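Local coordinates for iron-rich dpsA-homolog protein (Halobacterium salinarum, PDB 1TKP), which oxidises ferrous iron with hydrogen peroxide and stores it as a ferric mineral inside a hollow dodecamer, thereby protecting DNA from oxidative damage, at the interface of chains A and B. Numbering follows the deposited sequence. Chains: chain A/B, Iron-rich dpsA-homolog protein.

Contact 1: the interface of chains A and B. Residues chain A 165, 168-169; chain B 57-58, 60-61.
The C-terminal end of helix 146-170 of chain A meets the loop before helix 60-87 of chain B and that helix's first turn. B:Phe60 is the side chain inserted, its ring surrounded by A:His165, A:His168, a residue implicated in iron translocation, and A:Tyr169. A:His168 CB sits over the centre of one face, 3.4 Å from the ring centroid of B:Phe60, a CH-pi contact, while B:Arg61 CB of its own chain lies towards the rim of the other. At the phenyl edge, CE2 of B:Phe60 points at the middle of the A:Tyr169 ring, the planes 77° apart, and CZ looks onto the rim of the A:His165 imidazole, 4.0 Å from CG of A:His165. The A:His168 imidazole presents its own edge to the phenyl face. With faces and edge all engaged, the phenyl ring is probably held against turning. CZ of A:Tyr169 lies 3.7 Å from CB of B:Arg61, whose CG is anti to the backbone N (chi1 -158°), running the aliphatic chain past the phenol. The amide N of B:Gly57 donates to the carbonyl O of A:His168 at 2.8 Å, tying the loop to the helix. The site thus joins the last helix of one four-helix bundle to the start of its neighbour's second.

Contact 2: the interface of chains A and B. Residues chain A 173-176; chain B 58-59, 115, 174, 176.
A:Val176 and B:Val176, equivalent residues of the two C-terminal tails, touch through their CG2 methyls at 3.8 Å, and CG2 of A:Val176 also rests against the side chain of B:Thr174. Nearby, CD2 of A:Leu175 packs on the CG2 branch of B:Ile115. Outward from these contacts, the carboxylate of B:Glu59 grips the chain A tail with both oxygens. OE1 of B:Glu59 takes the hydroxyl OG1 of A:Thr174 on its syn lone pair at 2.7 Å. OE2 of B:Glu59 receives the amide N of A:Leu175 at 2.6 Å, from the syn side but out of the carboxylate plane. The bend at chi2 (96°) of B:Glu59 turns its carboxylate towards the tail. A:Thr174 OG1 in turn accepts the amide of A:Val176, holding the turn it offers. At the far rim, OD2 of A:Asp173 uses its syn lone pair for the amide N of B:Ile115, 2.7 Å away at the first turn of helix 115-142, where the helix dipole would probably strengthen the bond. Replacing A:Asp173 with an alanine would probably leave that helix-start amide without its acceptor and the amide of A:Thr174 without its OD1 partner. A:Asp173 O accepts B:Ala58 N at 3.2 Å. Together these bonds fasten the tail of one subunit to its neighbour in the dodecamer.

Contact 3: the interface of chains A and B. Residues chain A 174-175; chain B 63, 115-116, 119, 169-170.
The C-terminal tail of chain A turns from an extended A:Thr174 to a helical backbone at A:Leu175, whose side chain enters the chain B bundle between the ends of helices 60-87, 115-142 and 146-170. Its two methyls divide the pocket between them. CD1 of A:Leu175 meets B:Leu63 tip to tip, 3.6 Å from CD1 of B:Leu63, and approaches the ring of B:Tyr169 at CD1, 3.5 Å away. That ring is backed by CD2 of B:Leu63, 3.6 Å above its plane, so two walls of the pocket also support each other. The other methyl, CD2 of A:Leu175, presses crosswise on CD2 of B:Leu119 at 3.5 Å, a tight fit. At the mouth, NH1 of B:Arg116 donates to the carbonyl O of A:Leu175 at 2.9 Å; the acceptor lies 27° out of the guanidinium plane. NH2 of the same B:Arg116 bonds B:Leu170 O at 2.9 Å, nearly in that plane and on a carbonyl lone pair, while CD2 of B:Leu170 covers one guanidinium face. The bend at chi3 (39°) of B:Arg116 helps bring its guanidinium to both carbonyls, and its bond to B:Leu170 O probably helps position the arginine. The site plugs one subunit's tail into an apolar pocket at the end of its neighbour's bundle, and so probably helps hold the dodecamer together.

Contact 1: the interface of chains A and B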
loop_
_atom_site.group_PDB
_atom_site.type_symbol
_atom_site.label_atom_id
_atom_site.label_comp_id
_atom_site.label_asym_id
_atom_site.label_seq_id
_atom_site.Cartn_x
_atom_site.Cartn_y
_atom_site.Cartn_z
ATOM N N HIS A 165 23.128 -18.707 1.344
ATOM C CA HIS A 165 22.412 -18.768 2.642
ATOM C C HIS A 165 22.459 -20.212 3.219
ATOM O O HIS A 165 22.635 -20.419 4.401
ATOM C CB HIS A 165 20.970 -18.385 2.375
ATOM C CG HIS A 165 20.768 -16.936 2.293
ATOM N ND1 HIS A 165 21.810 -16.053 2.152
ATOM C CD2 HIS A 165 19.668 -16.189 2.478
ATOM C CE1 HIS A 165 21.359 -14.828 2.268
ATOM N NE2 HIS A 165 20.053 -14.881 2.395
ATOM N N HIS A 168 25.708 -20.681 4.761
ATOM C CA HIS A 168 25.753 -20.131 6.093
ATOM C C HIS A 168 24.983 -20.900 7.158
ATOM O O HIS A 168 25.383 -20.944 8.253
ATOM C CB HIS A 168 25.338 -18.660 6.099
ATOM C CG HIS A 168 26.465 -17.782 5.679
ATOM N ND1 HIS A 168 26.502 -16.428 5.929
ATOM C CD2 HIS A 168 27.653 -18.108 5.093
ATOM C CE1 HIS A 168 27.640 -15.940 5.468
ATOM N NE2 HIS A 168 28.363 -16.939 4.970
ATOM N N TYR A 169 23.847 -21.453 6.837
ATOM C CA TYR A 169 23.092 -22.204 7.790
ATOM C C TYR A 169 23.918 -23.395 8.309
ATOM O O TYR A 169 23.850 -23.717 9.480
ATOM C CB TYR A 169 21.917 -22.700 7.049
ATOM C CG TYR A 169 20.740 -21.767 7.159
ATOM C CD1 TYR A 169 20.424 -21.192 8.363
ATOM C CD2 TYR A 169 19.942 -21.446 6.048
ATOM C CE1 TYR A 169 19.340 -20.336 8.494
ATOM C CE2 TYR A 169 18.932 -20.571 6.188
ATOM C CZ TYR A 169 18.618 -20.119 7.475
ATOM O OH TYR A 169 17.614 -19.309 7.746
ATOM N N GLY B 57 26.147 -19.721 10.683
ATOM C CA GLY B 57 25.848 -20.786 11.614
ATOM C C GLY B 57 24.348 -20.974 11.802
ATOM O O GLY B 57 23.525 -20.428 11.032
ATOM N N ALA B 58 23.993 -21.743 12.828
ATOM C CA ALA B 58 22.605 -22.210 13.002
ATOM C C ALA B 58 21.563 -21.098 13.053
ATOM O O ALA B 58 20.430 -21.339 12.710
ATOM C CB ALA B 58 22.494 -23.028 14.181
ATOM N N PHE B 60 21.933 -17.937 11.675
ATOM C CA PHE B 60 22.573 -16.794 11.010
ATOM C C PHE B 60 21.534 -15.953 10.315
ATOM O O PHE B 60 21.683 -14.816 10.221
ATOM C CB PHE B 60 23.585 -17.282 9.961
ATOM C CG PHE B 60 23.041 -17.247 8.568
ATOM C CD1 PHE B 60 23.257 -16.172 7.752
ATOM C CD2 PHE B 60 22.332 -18.271 8.115
ATOM C CE1 PHE B 60 22.766 -16.113 6.533
ATOM C CE2 PHE B 60 21.785 -18.237 6.853
ATOM C CZ PHE B 60 21.964 -17.148 6.077
ATOM N N ARG B 61 20.450 -16.497 9.850
ATOM C CA ARG B 61 19.578 -15.654 9.042
ATOM C C ARG B 61 18.875 -14.630 9.913
ATOM O O ARG B 61 18.954 -13.455 9.690
ATOM C CB ARG B 61 18.576 -16.514 8.237
ATOM C CG ARG B 61 17.965 -15.839 6.979
ATOM C CD ARG B 61 16.782 -16.668 6.410
ATOM N NE ARG B 61 15.632 -15.804 6.082
ATOM C CZ ARG B 61 14.459 -15.785 6.706
ATOM N NH1 ARG B 61 14.134 -16.592 7.699
ATOM N NH2 ARG B 61 13.566 -14.924 6.328
#

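Contact 2: the interface of chains A and B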
loop_
_atom_site.group_PDB
_atom_site.type_symbol
_atom_site.label_atom_id
_atom_site.label_comp_id
_atom_site.label_asym_id
_atom_site.label_seq_id
_atom_site.Cartn_x
_atom_site.Cartn_y
_atom_site.Cartn_z
ATOM N N ASP A 173 29.210 -22.397 13.438
ATOM C CA ASP A 173 29.175 -21.419 14.470
ATOM C C ASP A 173 27.758 -21.426 15.015
ATOM O O ASP A 173 26.817 -21.935 14.344
ATOM C CB ASP A 173 29.553 -20.029 13.891
ATOM C CG ASP A 173 29.950 -19.035 15.016
ATOM O OD1 ASP A 173 29.957 -19.499 16.240
ATOM O OD2 ASP A 173 30.237 -17.816 14.781
ATOM N N THR A 174 27.586 -20.908 16.193
ATOM C CA THR A 174 26.216 -20.820 16.731
ATOM C C THR A 174 26.300 -19.981 17.994
ATOM O O THR A 174 27.345 -19.855 18.594
ATOM C CB THR A 174 25.605 -22.246 17.089
ATOM O OG1 THR A 174 24.567 -22.129 18.081
ATOM C CG2 THR A 174 26.691 -23.069 17.938
ATOM N N LEU A 175 25.196 -19.413 18.387
ATOM C CA LEU A 175 25.160 -18.745 19.666
ATOM C C LEU A 175 25.119 -19.732 20.813
ATOM O O LEU A 175 25.349 -19.345 21.940
ATOM C CB LEU A 175 23.916 -17.856 19.729
ATOM C CG LEU A 175 23.893 -16.619 18.796
ATOM C CD1 LEU A 175 22.470 -16.039 18.619
ATOM C CD2 LEU A 175 24.768 -15.638 19.466
ATOM N N VAL A 176 24.744 -20.983 20.510
ATOM C CA VAL A 176 24.481 -21.968 21.551
ATOM C C VAL A 176 25.794 -22.288 22.273
ATOM O O VAL A 176 26.855 -22.288 21.617
ATOM C CB VAL A 176 23.817 -23.213 20.924
ATOM C CG1 VAL A 176 23.814 -24.367 21.825
ATOM C CG2 VAL A 176 22.356 -22.877 20.502
ATOM N N ALA B 58 23.993 -21.743 12.828
ATOM C CA ALA B 58 22.605 -22.210 13.002
ATOM C C ALA B 58 21.563 -21.098 13.053
ATOM O O ALA B 58 20.430 -21.339 12.710
ATOM C CB ALA B 58 22.494 -23.028 14.181
ATOM N N GLU B 59 21.948 -19.896 13.480
ATOM C CA GLU B 59 20.986 -18.822 13.714
ATOM C C GLU B 59 21.245 -17.670 12.775
ATOM O O GLU B 59 20.852 -16.530 13.053
ATOM C CB GLU B 59 21.179 -18.242 15.123
ATOM C CG GLU B 59 21.001 -19.303 16.219
ATOM C CD GLU B 59 22.329 -19.955 16.726
ATOM O OE1 GLU B 59 22.206 -21.051 17.381
ATOM O OE2 GLU B 59 23.442 -19.374 16.474
ATOM N N ILE B 115 30.274 -15.653 16.320
ATOM C CA ILE B 115 29.138 -14.783 16.619
ATOM C C ILE B 115 29.024 -14.318 18.074
ATOM O O ILE B 115 28.713 -13.221 18.328
ATOM C CB ILE B 115 27.807 -15.307 16.005
ATOM C CG1 ILE B 115 26.732 -14.214 16.083
ATOM C CG2 ILE B 115 27.419 -16.662 16.609
ATOM C CD1 ILE B 115 26.986 -13.064 15.185
ATOM N N THR B 174 18.400 -22.001 25.338
ATOM C CA THR B 174 18.261 -22.460 23.993
ATOM C C THR B 174 17.243 -23.561 23.960
ATOM O O THR B 174 16.945 -24.151 24.945
ATOM C CB THR B 174 19.587 -22.994 23.476
ATOM O OG1 THR B 174 19.338 -23.633 22.205
ATOM C CG2 THR B 174 20.239 -24.146 24.460
ATOM N N VAL B 176 17.940 -25.886 21.918
ATOM C CA VAL B 176 18.762 -27.048 21.556
ATOM C C VAL B 176 18.932 -27.965 22.792
ATOM O O VAL B 176 19.036 -27.450 23.926
ATOM C CB VAL B 176 20.112 -26.615 20.930
ATOM C CG1 VAL B 176 21.022 -27.796 20.638
ATOM C CG2 VAL B 176 19.907 -25.669 19.647
#

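Contact 3: the interface of chains A and B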
loop_
_atom_site.group_PDB
_atom_site.type_symbol
_atom_site.label_atom_id
_atom_site.label_comp_id
_atom_site.label_asym_id
_atom_site.label_seq_id
_atom_site.Cartn_x
_atom_site.Cartn_y
_atom_site.Cartn_z
ATOM N N THR A 174 27.586 -20.908 16.193
ATOM C CA THR A 174 26.216 -20.820 16.731
ATOM C C THR A 174 26.300 -19.981 17.994
ATOM O O THR A 174 27.345 -19.855 18.594
ATOM C CB THR A 174 25.605 -22.246 17.089
ATOM O OG1 THR A 174 24.567 -22.129 18.081
ATOM C CG2 THR A 174 26.691 -23.069 17.938
ATOM N N LEU A 175 25.196 -19.413 18.387
ATOM C CA LEU A 175 25.160 -18.745 19.666
ATOM C C LEU A 175 25.119 -19.732 20.813
ATOM O O LEU A 175 25.349 -19.345 21.940
ATOM C CB LEU A 175 23.916 -17.856 19.729
ATOM C CG LEU A 175 23.893 -16.619 18.796
ATOM C CD1 LEU A 175 22.470 -16.039 18.619
ATOM C CD2 LEU A 175 24.768 -15.638 19.466
ATOM N N LEU B 63 20.054 -13.436 12.672
ATOM C CA LEU B 63 21.002 -12.500 13.208
ATOM C C LEU B 63 21.322 -11.592 12.079
ATOM O O LEU B 63 21.526 -10.471 12.290
ATOM C CB LEU B 63 22.346 -13.241 13.634
ATOM C CG LEU B 63 22.207 -13.961 15.013
ATOM C CD1 LEU B 63 23.205 -15.047 15.251
ATOM C CD2 LEU B 63 22.355 -12.943 16.063
ATOM N N ILE B 115 30.274 -15.653 16.320
ATOM C CA ILE B 115 29.138 -14.783 16.619
ATOM C C ILE B 115 29.024 -14.318 18.074
ATOM O O ILE B 115 28.713 -13.221 18.328
ATOM C CB ILE B 115 27.807 -15.307 16.005
ATOM C CG1 ILE B 115 26.732 -14.214 16.083
ATOM C CG2 ILE B 115 27.419 -16.662 16.609
ATOM C CD1 ILE B 115 26.986 -13.064 15.185
ATOM N N ARG B 116 29.295 -15.147 19.054
ATOM C CA ARG B 116 29.131 -14.639 20.376
ATOM C C ARG B 116 30.140 -13.544 20.672
ATOM O O ARG B 116 29.818 -12.662 21.392
ATOM C CB ARG B 116 29.187 -15.655 21.481
ATOM C CG ARG B 116 28.451 -16.830 21.226
ATOM C CD ARG B 116 28.380 -17.712 22.365
ATOM N NE ARG B 116 28.215 -16.990 23.637
ATOM C CZ ARG B 116 27.071 -16.750 24.249
ATOM N NH1 ARG B 116 25.919 -17.057 23.609
ATOM N NH2 ARG B 116 27.049 -16.111 25.463
ATOM N N LEU B 119 28.995 -10.238 18.695
ATOM C CA LEU B 119 27.866 -9.681 19.490
ATOM C C LEU B 119 28.308 -9.031 20.775
ATOM O O LEU B 119 27.857 -7.892 21.117
ATOM C CB LEU B 119 26.882 -10.824 19.825
ATOM C CG LEU B 119 25.709 -10.881 18.852
ATOM C CD1 LEU B 119 25.847 -10.296 17.408
ATOM C CD2 LEU B 119 24.905 -12.171 19.029
ATOM N N TYR B 169 20.251 -12.443 22.877
ATOM C CA TYR B 169 20.931 -13.426 22.065
ATOM C C TYR B 169 22.001 -14.177 22.786
ATOM O O TYR B 169 22.152 -15.359 22.503
ATOM C CB TYR B 169 21.558 -12.735 20.971
ATOM C CG TYR B 169 20.668 -12.567 19.827
ATOM C CD1 TYR B 169 19.978 -13.663 19.285
ATOM C CD2 TYR B 169 20.602 -11.310 19.153
ATOM C CE1 TYR B 169 19.201 -13.483 18.093
ATOM C CE2 TYR B 169 19.782 -11.140 18.087
ATOM C CZ TYR B 169 19.050 -12.236 17.568
ATOM O OH TYR B 169 18.260 -12.014 16.423
ATOM N N LEU B 170 22.626 -13.527 23.797
ATOM C CA LEU B 170 23.820 -14.032 24.437
ATOM C C LEU B 170 23.492 -14.795 25.659
ATOM O O LEU B 170 24.353 -15.456 26.172
ATOM C CB LEU B 170 24.873 -12.964 24.753
ATOM C CG LEU B 170 25.474 -12.396 23.445
ATOM C CD1 LEU B 170 26.251 -11.190 23.778
ATOM C CD2 LEU B 170 26.401 -13.356 22.755
#

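Contacts 2 and 3 are nearly continuous, their C-alpha centres about 6 Å apart, and share A:Thr174, A:Leu175 and B:Ile115; contact 1 lies about 9 Å from the centre of contact 2, with which it shares B:Ala58, and 12 Å from that of contact 3. Chain A supplies one stretch, from the end of helix 146-170 in contact 1 into the tail. Chain B uses its loop and helix 60-87 in contact 1, and adds helix 115-142 in contacts 2 and 3, its own tail in contact 2 and the end of helix 146-170 in contact 3. Tyr169 thus plays different parts in this asymmetric joint.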